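Local coordinates for protein diguanylate cyclase DosC (Escherichia coli, PDB 4ZVA) that makes cyclic-di-GMP from GTP, a synthesis probably regulated by oxygen bound at the heme of its sensor globin domain, at residues V109-L114 with S138-M143. Sequence-based numbering, arbitrary orientation.
Sequences VLKKIL and SIDIAM
Where K111 and I139 face each other, their CA atoms 7.6 Å apart, the helical segments 109-114 and 138-143 run antiparallel, with axes at 172° and 11.2 Å apart at closest approach. I139 and K111 share most of the contact between the helices. The CG1 branch of I139, anti to the carbonyl carbon (chi1 -67°), carries CD1 across to the leucines of the other helix, 4.0 Å from L114 CD2 and 4.1 Å from L110 CD2; the L114 and I139 side chains lie alongside each other, pointing opposite ways. The CG2 branch lies along the aliphatic stem of K111, whose CG comes within 3.8 Å of I139 CG2 and is nearly as close to I139 CD1. Past these methylenes the lysine chain bends at chi3 (-71°), which carries the ammonium to the carboxylate of D140, the two side chains crossing at about a right angle. K111 NZ donates a 2.8 Å hydrogen bond to the syn lone pair of D140 OD1, forming a salt bridge, while M143 CE rests 4.2 Å from K111 NZ. The pair lies at the dimer interface: K111 also bridges D140 OD2 of the second subunit, and D140 OD2 bridges K111 of that subunit. These crossed bridges probably offset the repulsion between the two K111 ammonium groups, which lie close together, and M143 packs on M143 of the second subunit beside them. A methionine in place of K111 would probably leave the buried carboxylate of D140 without either of these ammonium partners, the lysine being lost from both subunits. Helices 100-119 and 125-147 thus pair as the last two helices of the modelled globin fold, with L110 reaching the heme and, with A142, touching W67 of helix 54-72, while I113 packs on helix 16-43 and I141 on helix 2-13.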
ATOM      1  N   VAL A 109      -4.130   1.031   7.678  1.00 37.71           N
ATOM      2  CA  VAL A 109      -5.305   1.656   8.272  1.00 37.84           C
ATOM      3  C   VAL A 109      -5.572   3.014   7.636  1.00 34.22           C
ATOM      4  O   VAL A 109      -6.708   3.326   7.277  1.00 40.58           O
ATOM      5  CB  VAL A 109      -5.144   1.831   9.798  1.00 33.46           C
ATOM      6  CG1 VAL A 109      -6.268   2.680  10.358  1.00 31.87           C
ATOM      7  CG2 VAL A 109      -5.099   0.476  10.484  1.00 35.31           C
ATOM      8  N   LEU A 110      -4.513   3.805   7.481  1.00 35.69           N
ATOM      9  CA  LEU A 110      -4.614   5.132   6.882  1.00 36.58           C
ATOM     10  C   LEU A 110      -5.153   5.055   5.457  1.00 39.64           C
ATOM     11  O   LEU A 110      -6.085   5.773   5.100  1.00 35.69           O
ATOM     12  CB  LEU A 110      -3.254   5.831   6.888  1.00 36.80           C
ATOM     13  CG  LEU A 110      -3.215   7.215   6.237  1.00 35.98           C
ATOM     14  CD1 LEU A 110      -4.169   8.173   6.950  1.00 34.78           C
ATOM     15  CD2 LEU A 110      -1.796   7.770   6.215  1.00 36.41           C
ATOM     16  N   LYS A 111      -4.562   4.184   4.645  1.00 34.11           N
ATOM     17  CA  LYS A 111      -5.010   3.999   3.270  1.00 33.63           C
ATOM     18  C   LYS A 111      -6.451   3.498   3.214  1.00 32.83           C
ATOM     19  O   LYS A 111      -7.212   3.872   2.321  1.00 34.62           O
ATOM     20  CB  LYS A 111      -4.084   3.030   2.529  1.00 36.18           C
ATOM     21  CG  LYS A 111      -2.722   3.617   2.200  1.00 40.57           C
ATOM     22  CD  LYS A 111      -1.801   2.604   1.531  1.00 33.36           C
ATOM     23  CE  LYS A 111      -1.335   1.543   2.517  1.00 34.39           C
ATOM     24  NZ  LYS A 111      -0.314   0.637   1.918  1.00 36.34           N
ATOM     25  N   LYS A 112      -6.825   2.670   4.184  1.00 32.60           N
ATOM     26  CA  LYS A 112      -8.169   2.109   4.234  1.00 37.19           C
ATOM     27  C   LYS A 112      -9.229   3.186   4.476  1.00 37.36           C
ATOM     28  O   LYS A 112     -10.252   3.219   3.795  1.00 30.69           O
ATOM     29  CB  LYS A 112      -8.262   1.037   5.320  1.00 36.55           C
ATOM     30  CG  LYS A 112      -9.661   0.462   5.488  1.00 42.94           C
ATOM     31  CD  LYS A 112      -9.722  -0.573   6.601  1.00 49.42           C
ATOM     32  CE  LYS A 112     -11.153  -1.025   6.844  1.00 49.47           C
ATOM     33  NZ  LYS A 112     -11.239  -2.070   7.902  1.00 52.17           N
ATOM     34  N   ILE A 113      -8.989   4.056   5.452  1.00 32.45           N
ATOM     35  CA  ILE A 113      -9.976   5.069   5.818  1.00 36.79           C
ATOM     36  C   ILE A 113      -9.956   6.275   4.881  1.00 35.25           C
ATOM     37  O   ILE A 113     -10.885   7.086   4.884  1.00 34.62           O
ATOM     38  CB  ILE A 113      -9.768   5.560   7.263  1.00 35.98           C
ATOM     39  CG1 ILE A 113      -8.389   6.204   7.423  1.00 34.18           C
ATOM     40  CG2 ILE A 113      -9.949   4.411   8.237  1.00 41.26           C
ATOM     41  CD1 ILE A 113      -8.166   6.823   8.794  1.00 37.89           C
ATOM     42  N   LEU A 114      -8.898   6.391   4.085  1.00 33.34           N
ATOM     43  CA  LEU A 114      -8.784   7.484   3.126  1.00 32.04           C
ATOM     44  C   LEU A 114      -9.766   7.311   1.972  1.00 34.42           C
ATOM     45  O   LEU A 114     -10.303   8.289   1.456  1.00 29.21           O
ATOM     46  CB  LEU A 114      -7.355   7.583   2.580  1.00 32.18           C
ATOM     47  CG  LEU A 114      -7.137   8.642   1.492  1.00 34.51           C
ATOM     48  CD1 LEU A 114      -7.464  10.038   2.017  1.00 32.61           C
ATOM     49  CD2 LEU A 114      -5.722   8.590   0.934  1.00 34.70           C
ATOM     50  N   SER A 138       1.615   7.893  -3.223  1.00 34.08           N
ATOM     51  CA  SER A 138       2.314   8.839  -2.357  1.00 32.15           C
ATOM     52  C   SER A 138       2.519   8.280  -0.955  1.00 33.35           C
ATOM     53  O   SER A 138       3.595   8.413  -0.376  1.00 37.43           O
ATOM     54  CB  SER A 138       1.546  10.164  -2.274  1.00 32.80           C
ATOM     55  OG  SER A 138       1.544  10.822  -3.529  1.00 35.77           O
ATOM     56  N   ILE A 139       1.481   7.667  -0.402  1.00 31.79           N
ATOM     57  CA  ILE A 139       1.567   7.106   0.938  1.00 28.71           C
ATOM     58  C   ILE A 139       2.539   5.926   0.953  1.00 38.30           C
ATOM     59  O   ILE A 139       3.341   5.782   1.879  1.00 33.05           O
ATOM     60  CB  ILE A 139       0.184   6.668   1.453  1.00 29.82           C
ATOM     61  CG1 ILE A 139      -0.707   7.895   1.668  1.00 38.93           C
ATOM     62  CG2 ILE A 139       0.307   5.893   2.760  1.00 31.40           C
ATOM     63  CD1 ILE A 139      -2.093   7.570   2.156  1.00 31.47           C
ATOM     64  N   ASP A 140       2.478   5.100  -0.088  1.00 30.19           N
ATOM     65  CA  ASP A 140       3.358   3.937  -0.194  1.00 34.76           C
ATOM     66  C   ASP A 140       4.831   4.308  -0.359  1.00 34.32           C
ATOM     67  O   ASP A 140       5.698   3.689   0.258  1.00 39.77           O
ATOM     68  CB  ASP A 140       2.926   3.048  -1.360  1.00 28.37           C
ATOM     69  CG  ASP A 140       1.794   2.109  -0.992  1.00 27.96           C
ATOM     70  OD1 ASP A 140       1.512   1.960   0.215  1.00 32.32           O
ATOM     71  OD2 ASP A 140       1.194   1.508  -1.910  1.00 37.65           O
ATOM     72  N   ILE A 141       5.117   5.307  -1.192  1.00 35.00           N
ATOM     73  CA  ILE A 141       6.496   5.744  -1.392  1.00 41.82           C
ATOM     74  C   ILE A 141       7.052   6.326  -0.090  1.00 41.42           C
ATOM     75  O   ILE A 141       8.225   6.137   0.232  1.00 45.35           O
ATOM     76  CB  ILE A 141       6.630   6.770  -2.559  1.00 46.58           C
ATOM     77  CG1 ILE A 141       8.099   7.007  -2.907  1.00 49.32           C
ATOM     78  CG2 ILE A 141       5.966   8.094  -2.241  1.00 45.70           C
ATOM     79  CD1 ILE A 141       8.735   5.857  -3.626  1.00 54.55           C
ATOM     80  N   ALA A 142       6.203   7.024   0.659  1.00 38.60           N
ATOM     81  CA  ALA A 142       6.601   7.591   1.939  1.00 37.68           C
ATOM     82  C   ALA A 142       6.863   6.493   2.964  1.00 38.22           C
ATOM     83  O   ALA A 142       7.804   6.584   3.753  1.00 38.49           O
ATOM     84  CB  ALA A 142       5.536   8.551   2.450  1.00 38.30           C
ATOM     85  N   MET A 143       6.032   5.453   2.947  1.00 34.64           N
ATOM     86  CA  MET A 143       6.198   4.336   3.874  1.00 40.05           C
ATOM     87  C   MET A 143       7.525   3.622   3.650  1.00 46.35           C
ATOM     88  O   MET A 143       8.204   3.244   4.606  1.00 48.65           O
ATOM     89  CB  MET A 143       5.057   3.329   3.741  1.00 46.18           C
ATOM     90  CG  MET A 143       5.284   2.073   4.575  1.00 44.44           C
ATOM     91  SD  MET A 143       3.861   0.981   4.705  1.00 46.13           S
ATOM     92  CE  MET A 143       3.765   0.352   3.032  1.00 50.83           C
TER